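Local structure of TatD-related deoxyribonuclease (Thermotoga maritima, 1J6O) at residues D15-L20 with I101-L106; Y235-I240 with K250-T255. The protein probably acts as a metal-dependent deoxyribonuclease of the TatD family, hydrolysing ester bonds in DNA at a site within a TIM-barrel fold. All coordinates share one frame; numbering follows the deposited sequence.

Both contacts belong to one TIM-barrel domain, whose eight parallel strands follow one another around the sheet in chain order. Contact 1 (15-20 with 101-106) joins the first strand, 13-18, to the fourth, 98-107, across the interior, its centre about 4 Å from the centre of the chain, where the metal site is predicted. Contact 2 (235-240 with 250-255) comes later in the sequence and packs the last two helices, 233-244 and 248-264, against each other, its centre about 16 Å from that of the chain. Their centres lie 20 Å apart and they do not touch, but strand 13-18 serves both: its end carries the predicted ligand His-17, with His-19 just beyond, while Met-13 meets contact 2.

Contact 1: D15-L20 with I101-L106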
ATOM      1  N   ASP A  15      -8.564   0.054  -3.445  1.00  6.70           N
ATOM      2  CA  ASP A  15      -7.865  -0.207  -2.169  1.00  7.71           C
ATOM      3  C   ASP A  15      -6.460  -0.599  -2.603  1.00  7.14           C
ATOM      4  O   ASP A  15      -6.256  -1.706  -3.113  1.00  4.77           O
ATOM      5  CB  ASP A  15      -8.479  -1.388  -1.414  1.00  9.37           C
ATOM      6  CG  ASP A  15      -7.849  -1.594  -0.039  1.00 12.23           C
ATOM      7  OD1 ASP A  15      -6.769  -1.007   0.246  1.00  9.21           O
ATOM      8  OD2 ASP A  15      -8.444  -2.364   0.745  1.00 12.32           O
ATOM      9  N   THR A  16      -5.484   0.275  -2.382  1.00  6.90           N
ATOM     10  CA  THR A  16      -4.098  -0.032  -2.789  1.00  6.88           C
ATOM     11  C   THR A  16      -3.270  -0.854  -1.805  1.00  6.10           C
ATOM     12  O   THR A  16      -2.069  -1.071  -2.029  1.00  6.35           O
ATOM     13  CB  THR A  16      -3.307   1.265  -3.115  1.00  6.96           C
ATOM     14  OG1 THR A  16      -3.266   2.086  -1.944  1.00  7.53           O
ATOM     15  CG2 THR A  16      -3.966   2.050  -4.250  1.00  7.08           C
ATOM     16  N   HIS A  17      -3.886  -1.325  -0.720  1.00  5.91           N
ATOM     17  CA  HIS A  17      -3.127  -2.113   0.232  1.00  6.90           C
ATOM     18  C   HIS A  17      -4.048  -3.026   1.010  1.00  7.83           C
ATOM     19  O   HIS A  17      -4.563  -2.638   2.063  1.00 11.92           O
ATOM     20  CB  HIS A  17      -2.370  -1.182   1.207  1.00  6.94           C
ATOM     21  CG  HIS A  17      -1.151  -1.802   1.818  1.00  7.32           C
ATOM     22  ND1 HIS A  17       0.120  -1.571   1.336  1.00  9.71           N
ATOM     23  CD2 HIS A  17      -1.005  -2.642   2.871  1.00  8.40           C
ATOM     24  CE1 HIS A  17       0.998  -2.237   2.072  1.00 10.61           C
ATOM     25  NE2 HIS A  17       0.341  -2.893   3.010  1.00 10.79           N
ATOM     26  N   ALA A  18      -4.253  -4.244   0.519  1.00  5.47           N
ATOM     27  CA  ALA A  18      -5.126  -5.179   1.218  1.00  5.66           C
ATOM     28  C   ALA A  18      -4.391  -6.511   1.523  1.00  5.86           C
ATOM     29  O   ALA A  18      -3.389  -6.805   0.893  1.00  5.49           O
ATOM     30  CB  ALA A  18      -6.304  -5.455   0.349  1.00  4.30           C
ATOM     31  N   HIS A  19      -4.890  -7.292   2.487  1.00  4.58           N
ATOM     32  CA  HIS A  19      -4.283  -8.591   2.841  1.00  5.69           C
ATOM     33  C   HIS A  19      -5.492  -9.522   2.969  1.00  5.76           C
ATOM     34  O   HIS A  19      -5.749 -10.107   4.062  1.00  5.66           O
ATOM     35  CB  HIS A  19      -3.579  -8.526   4.213  1.00  5.93           C
ATOM     36  CG  HIS A  19      -2.547  -7.443   4.317  1.00  7.11           C
ATOM     37  ND1 HIS A  19      -1.329  -7.516   3.678  1.00  8.75           N
ATOM     38  CD2 HIS A  19      -2.529  -6.289   5.034  1.00  7.58           C
ATOM     39  CE1 HIS A  19      -0.597  -6.463   4.006  1.00 11.23           C
ATOM     40  NE2 HIS A  19      -1.301  -5.705   4.832  1.00  8.90           N
ATOM     41  N   LEU A  20      -6.204  -9.702   1.864  1.00  4.69           N
ATOM     42  CA  LEU A  20      -7.399 -10.545   1.854  1.00  5.86           C
ATOM     43  C   LEU A  20      -7.143 -12.016   2.089  1.00  6.86           C
ATOM     44  O   LEU A  20      -8.067 -12.771   2.437  1.00  7.61           O
ATOM     45  CB  LEU A  20      -8.158 -10.323   0.538  1.00  6.90           C
ATOM     46  CG  LEU A  20      -8.764  -8.917   0.410  1.00 10.03           C
ATOM     47  CD1 LEU A  20      -9.125  -8.600  -1.064  1.00  9.30           C
ATOM     48  CD2 LEU A  20      -9.995  -8.834   1.296  1.00 10.50           C
ATOM     49  N   ILE A 101       6.245  -4.454  -5.986  1.00  6.53           N
ATOM     50  CA  ILE A 101       7.155  -5.153  -5.092  1.00  7.15           C
ATOM     51  C   ILE A 101       6.908  -4.503  -3.732  1.00  7.45           C
ATOM     52  O   ILE A 101       6.995  -3.269  -3.587  1.00  8.07           O
ATOM     53  CB  ILE A 101       8.670  -4.967  -5.467  1.00  8.19           C
ATOM     54  CG1 ILE A 101       8.994  -5.682  -6.780  1.00  9.33           C
ATOM     55  CG2 ILE A 101       9.561  -5.585  -4.341  1.00  8.57           C
ATOM     56  CD1 ILE A 101       8.785  -7.189  -6.752  1.00 11.30           C
ATOM     57  N   GLY A 102       6.578  -5.344  -2.749  1.00  6.18           N
ATOM     58  CA  GLY A 102       6.307  -4.900  -1.389  1.00  6.95           C
ATOM     59  C   GLY A 102       5.306  -5.900  -0.814  1.00  7.42           C
ATOM     60  O   GLY A 102       4.747  -6.701  -1.565  1.00  7.68           O
ATOM     61  N   GLU A 103       4.986  -5.823   0.468  1.00  8.95           N
ATOM     62  CA  GLU A 103       5.496  -4.831   1.405  1.00 10.76           C
ATOM     63  C   GLU A 103       6.990  -4.904   1.718  1.00  9.20           C
ATOM     64  O   GLU A 103       7.546  -5.984   1.931  1.00 10.88           O
ATOM     65  CB  GLU A 103       4.673  -4.953   2.702  1.00 13.79           C
ATOM     66  CG  GLU A 103       4.445  -3.644   3.401  1.00 20.59           C
ATOM     67  CD  GLU A 103       3.365  -3.720   4.468  1.00 23.64           C
ATOM     68  OE1 GLU A 103       2.344  -4.427   4.281  1.00 22.89           O
ATOM     69  OE2 GLU A 103       3.546  -3.046   5.502  1.00 25.57           O
ATOM     70  N   THR A 104       7.649  -3.753   1.672  1.00  8.99           N
ATOM     71  CA  THR A 104       9.084  -3.694   1.969  1.00  8.54           C
ATOM     72  C   THR A 104       9.355  -2.338   2.608  1.00  9.73           C
ATOM     73  O   THR A 104       8.633  -1.373   2.367  1.00 10.92           O
ATOM     74  CB  THR A 104       9.960  -3.892   0.692  1.00 10.46           C
ATOM     75  OG1 THR A 104      11.348  -3.886   1.065  1.00  8.27           O
ATOM     76  CG2 THR A 104       9.708  -2.814  -0.325  1.00  7.21           C
ATOM     77  N   GLY A 105      10.368  -2.259   3.462  1.00  7.91           N
ATOM     78  CA  GLY A 105      10.646  -0.981   4.083  1.00  8.45           C
ATOM     79  C   GLY A 105      11.393  -1.146   5.382  1.00  9.54           C
ATOM     80  O   GLY A 105      12.178  -2.089   5.535  1.00 10.05           O
ATOM     81  N   LEU A 106      11.121  -0.240   6.317  1.00 10.71           N
ATOM     82  CA  LEU A 106      11.762  -0.242   7.624  1.00  9.62           C
ATOM     83  C   LEU A 106      10.764   0.025   8.735  1.00 11.66           C
ATOM     84  O   LEU A 106       9.869   0.868   8.592  1.00 10.51           O
ATOM     85  CB  LEU A 106      12.799   0.891   7.694  1.00 11.98           C
ATOM     86  CG  LEU A 106      13.882   0.998   6.639  1.00 11.24           C
ATOM     87  CD1 LEU A 106      14.710   2.273   6.888  1.00 12.33           C
ATOM     88  CD2 LEU A 106      14.753  -0.260   6.705  1.00 14.70           C
TER
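The predicted metal site of the TatD barrel brings together His-17 near the end of strand 13-18 and His-19 just beyond it, a His-x-His pair, and Glu-103 on strand 98-107; all three are predicted ligands of the first divalent cation. His-17 NE2 donates to Glu-103 OE1 at 2.8 Å, with an N-H...O angle of 146°. The acceptor lies in the imidazole plane, yet the donor stands above the carboxylate plane, 70° out of it. The His-17 ring reaches Glu-103 because chi1 (-155°) turns its CG away from the backbone N and beside the carbonyl carbon; the Glu-103 chain is extended beyond CG. The same oxygen also sits at the edge of the His-19 ring, 3.6 Å from His-19 CE1; here ring and carboxylate are nearly coplanar. OE1 thus faces the edges of both imidazoles, bonded to His-17 alone of the two, and OE2 has a weak hydrogen bond with His-164 NE2. His-19 is held from elsewhere, through NE2 by Asp-214 and through ND1 by the Val-47 carbonyl. Two residues before His-17, Asp-15 OD1 accepts from His-17 N at 3.1 Å, an Asx turn at the chain corner. A cis peptide bond precedes Glu-103, at the corner of its own strand. Val-47 of strand 41-47 touches both His-17 and Glu-103, and Val-137 of strand 136-141 lies against His-17, while helix 115-132 packs against Ile-101, Thr-104 and Leu-106.

Contact 2: Y235-I240 with K250-T255; sequences YVVETI and KVDEAT
Helices 235-240 and 250-255 cross steeply, their N-to-C directions 110° apart and their axes 9.8 Å from each other at closest approach. The backbones come nearest at Val-237 and Val-251, whose CA atoms are 6.4 Å apart. Both valines point toward the opposite helix and their side chains run antiparallel alongside one another, Val-237 CG1 lying 4.0 Å from Val-251 CB. One turn farther along the first helix, Ile-240 leans over the same valine: its CG2 branch, set anti to the backbone N, meets Val-251 CG1 at 3.7 Å and Val-251 CG2 at 4.0 Å. Val-251 thus meets two residues of helix 235-240. Asp-252 crosses Val-237 at about a right angle. Its CG is anti to its own carbonyl carbon (chi1 -69°), which brings OD1 round to the two methyls of Val-237, 3.3 Å from CG2 and 3.4 Å from CG1. Within the second helix, Thr-255 OG1 donates to Val-251 O at 2.7 Å; Thr-255 N reaches that carbonyl from the other face, so a single oxygen takes two bonds. Strand 209-211 packs against the junction, Leu-211 touching Val-237, Ile-240 and Thr-255, and Met-13 of strand 13-18 meets Val-237 and Asp-252. The helices are therefore joined by apolar branches, with Asp-252 OD1 as the polar exception: it is buried against valine methyls without a partner in the model. Burial of OD1 would by itself tend to raise the pKa, an effect that the nearby start of helix 248-264 may offset.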
ATOM      1  N   TYR A 235     -15.632   5.519   4.261  1.00 11.34           N
ATOM      2  CA  TYR A 235     -15.469   6.420   5.389  1.00 12.05           C
ATOM      3  C   TYR A 235     -14.198   7.208   5.268  1.00 12.33           C
ATOM      4  O   TYR A 235     -14.136   8.353   5.739  1.00 11.54           O
ATOM      5  CB  TYR A 235     -15.487   5.619   6.703  1.00 13.32           C
ATOM      6  CG  TYR A 235     -16.802   4.888   6.881  1.00 15.62           C
ATOM      7  CD1 TYR A 235     -17.972   5.583   7.169  1.00 16.20           C
ATOM      8  CD2 TYR A 235     -16.890   3.516   6.659  1.00 16.26           C
ATOM      9  CE1 TYR A 235     -19.207   4.928   7.218  1.00 19.72           C
ATOM     10  CE2 TYR A 235     -18.104   2.858   6.705  1.00 19.84           C
ATOM     11  CZ  TYR A 235     -19.259   3.564   6.979  1.00 20.03           C
ATOM     12  OH  TYR A 235     -20.454   2.887   6.978  1.00 23.62           O
ATOM     13  N   VAL A 236     -13.188   6.602   4.636  1.00  9.96           N
ATOM     14  CA  VAL A 236     -11.902   7.274   4.453  1.00  9.85           C
ATOM     15  C   VAL A 236     -12.107   8.389   3.431  1.00 11.28           C
ATOM     16  O   VAL A 236     -11.594   9.500   3.598  1.00 10.44           O
ATOM     17  CB  VAL A 236     -10.807   6.271   3.952  1.00  9.88           C
ATOM     18  CG1 VAL A 236      -9.502   7.015   3.590  1.00  9.29           C
ATOM     19  CG2 VAL A 236     -10.531   5.250   5.076  1.00  8.23           C
ATOM     20  N   VAL A 237     -12.830   8.072   2.363  1.00 10.74           N
ATOM     21  CA  VAL A 237     -13.099   9.048   1.328  1.00 12.64           C
ATOM     22  C   VAL A 237     -13.938  10.202   1.930  1.00 15.14           C
ATOM     23  O   VAL A 237     -13.686  11.387   1.669  1.00 14.06           O
ATOM     24  CB  VAL A 237     -13.886   8.398   0.173  1.00 12.52           C
ATOM     25  CG1 VAL A 237     -14.504   9.484  -0.721  1.00 12.87           C
ATOM     26  CG2 VAL A 237     -12.957   7.487  -0.651  1.00  8.86           C
ATOM     27  N   GLU A 238     -14.941   9.840   2.727  1.00 15.00           N
ATOM     28  CA  GLU A 238     -15.804  10.835   3.353  1.00 17.47           C
ATOM     29  C   GLU A 238     -14.969  11.838   4.126  1.00 16.35           C
ATOM     30  O   GLU A 238     -15.093  13.050   3.924  1.00 16.67           O
ATOM     31  CB  GLU A 238     -16.796  10.149   4.283  1.00 18.17           C
ATOM     32  CG  GLU A 238     -17.621  11.083   5.128  1.00 24.05           C
ATOM     33  CD  GLU A 238     -18.719  10.330   5.855  1.00 28.58           C
ATOM     34  OE1 GLU A 238     -18.419   9.248   6.414  1.00 28.15           O
ATOM     35  OE2 GLU A 238     -19.873  10.820   5.862  1.00 29.27           O
ATOM     36  N   THR A 239     -14.097  11.348   4.993  1.00 15.32           N
ATOM     37  CA  THR A 239     -13.257  12.248   5.770  1.00 14.67           C
ATOM     38  C   THR A 239     -12.371  13.105   4.873  1.00 15.98           C
ATOM     39  O   THR A 239     -12.276  14.328   5.071  1.00 15.41           O
ATOM     40  CB  THR A 239     -12.387  11.458   6.790  1.00 14.31           C
ATOM     41  OG1 THR A 239     -13.247  10.853   7.768  1.00 16.72           O
ATOM     42  CG2 THR A 239     -11.384  12.366   7.499  1.00 13.71           C
ATOM     43  N   ILE A 240     -11.719  12.482   3.889  1.00 13.86           N
ATOM     44  CA  ILE A 240     -10.850  13.249   3.000  1.00 13.80           C
ATOM     45  C   ILE A 240     -11.618  14.350   2.302  1.00 14.23           C
ATOM     46  O   ILE A 240     -11.129  15.479   2.203  1.00 15.77           O
ATOM     47  CB  ILE A 240     -10.175  12.343   1.951  1.00 11.82           C
ATOM     48  CG1 ILE A 240      -9.207  11.389   2.670  1.00 12.23           C
ATOM     49  CG2 ILE A 240      -9.434  13.186   0.895  1.00 12.32           C
ATOM     50  CD1 ILE A 240      -8.587  10.337   1.735  1.00 11.67           C
ATOM     51  N   LYS A 250     -14.874  13.860  -6.241  1.00 16.35           N
ATOM     52  CA  LYS A 250     -13.544  14.374  -6.588  1.00 17.36           C
ATOM     53  C   LYS A 250     -12.440  13.544  -5.958  1.00 14.03           C
ATOM     54  O   LYS A 250     -11.388  13.317  -6.576  1.00 14.78           O
ATOM     55  CB  LYS A 250     -13.367  15.846  -6.171  1.00 19.55           C
ATOM     56  CG  LYS A 250     -14.333  16.829  -6.861  1.00 26.33           C
ATOM     57  CD  LYS A 250     -13.601  18.118  -7.303  1.00 27.97           C
ATOM     58  CE  LYS A 250     -14.582  19.257  -7.545  1.00 30.19           C
ATOM     59  NZ  LYS A 250     -15.710  18.827  -8.432  1.00 31.92           N
ATOM     60  N   VAL A 251     -12.672  13.103  -4.731  1.00 12.34           N
ATOM     61  CA  VAL A 251     -11.680  12.297  -4.050  1.00 11.78           C
ATOM     62  C   VAL A 251     -11.562  10.941  -4.761  1.00 11.96           C
ATOM     63  O   VAL A 251     -10.462  10.458  -5.034  1.00  9.94           O
ATOM     64  CB  VAL A 251     -12.066  12.050  -2.588  1.00 12.61           C
ATOM     65  CG1 VAL A 251     -10.945  11.314  -1.904  1.00 14.56           C
ATOM     66  CG2 VAL A 251     -12.344  13.382  -1.882  1.00 12.26           C
ATOM     67  N   ASP A 252     -12.706  10.343  -5.070  1.00 12.95           N
ATOM     68  CA  ASP A 252     -12.723   9.047  -5.743  1.00 12.82           C
ATOM     69  C   ASP A 252     -12.069   9.074  -7.104  1.00 13.39           C
ATOM     70  O   ASP A 252     -11.285   8.196  -7.427  1.00 10.77           O
ATOM     71  CB  ASP A 252     -14.146   8.530  -5.946  1.00 15.27           C
ATOM     72  CG  ASP A 252     -14.831   8.126  -4.653  1.00 17.18           C
ATOM     73  OD1 ASP A 252     -14.157   7.780  -3.677  1.00 18.82           O
ATOM     74  OD2 ASP A 252     -16.083   8.143  -4.623  1.00 23.92           O
ATOM     75  N   GLU A 253     -12.413  10.070  -7.920  1.00 11.80           N
ATOM     76  CA  GLU A 253     -11.834  10.156  -9.244  1.00 12.57           C
ATOM     77  C   GLU A 253     -10.337  10.290  -9.227  1.00 12.33           C
ATOM     78  O   GLU A 253      -9.636   9.551  -9.922  1.00 12.14           O
ATOM     79  CB  GLU A 253     -12.433  11.323 -10.038  1.00 15.36           C
ATOM     80  CG  GLU A 253     -11.783  11.468 -11.400  1.00 17.48           C
ATOM     81  N   ALA A 254      -9.859  11.256  -8.453  1.00 10.78           N
ATOM     82  CA  ALA A 254      -8.451  11.527  -8.326  1.00 11.40           C
ATOM     83  C   ALA A 254      -7.638  10.356  -7.762  1.00 10.82           C
ATOM     84  O   ALA A 254      -6.607   9.972  -8.344  1.00 10.46           O
ATOM     85  CB  ALA A 254      -8.247  12.796  -7.453  1.00 13.73           C
ATOM     86  N   THR A 255      -8.082   9.773  -6.649  1.00 10.02           N
ATOM     87  CA  THR A 255      -7.315   8.657  -6.082  1.00 10.88           C
ATOM     88  C   THR A 255      -7.325   7.411  -6.961  1.00  9.54           C
ATOM     89  O   THR A 255      -6.328   6.685  -7.034  1.00 10.35           O
ATOM     90  CB  THR A 255      -7.805   8.294  -4.650  1.00 10.81           C
ATOM     91  OG1 THR A 255      -9.213   8.041  -4.661  1.00  9.44           O
ATOM     92  CG2 THR A 255      -7.482   9.460  -3.685  1.00 12.27           C
TER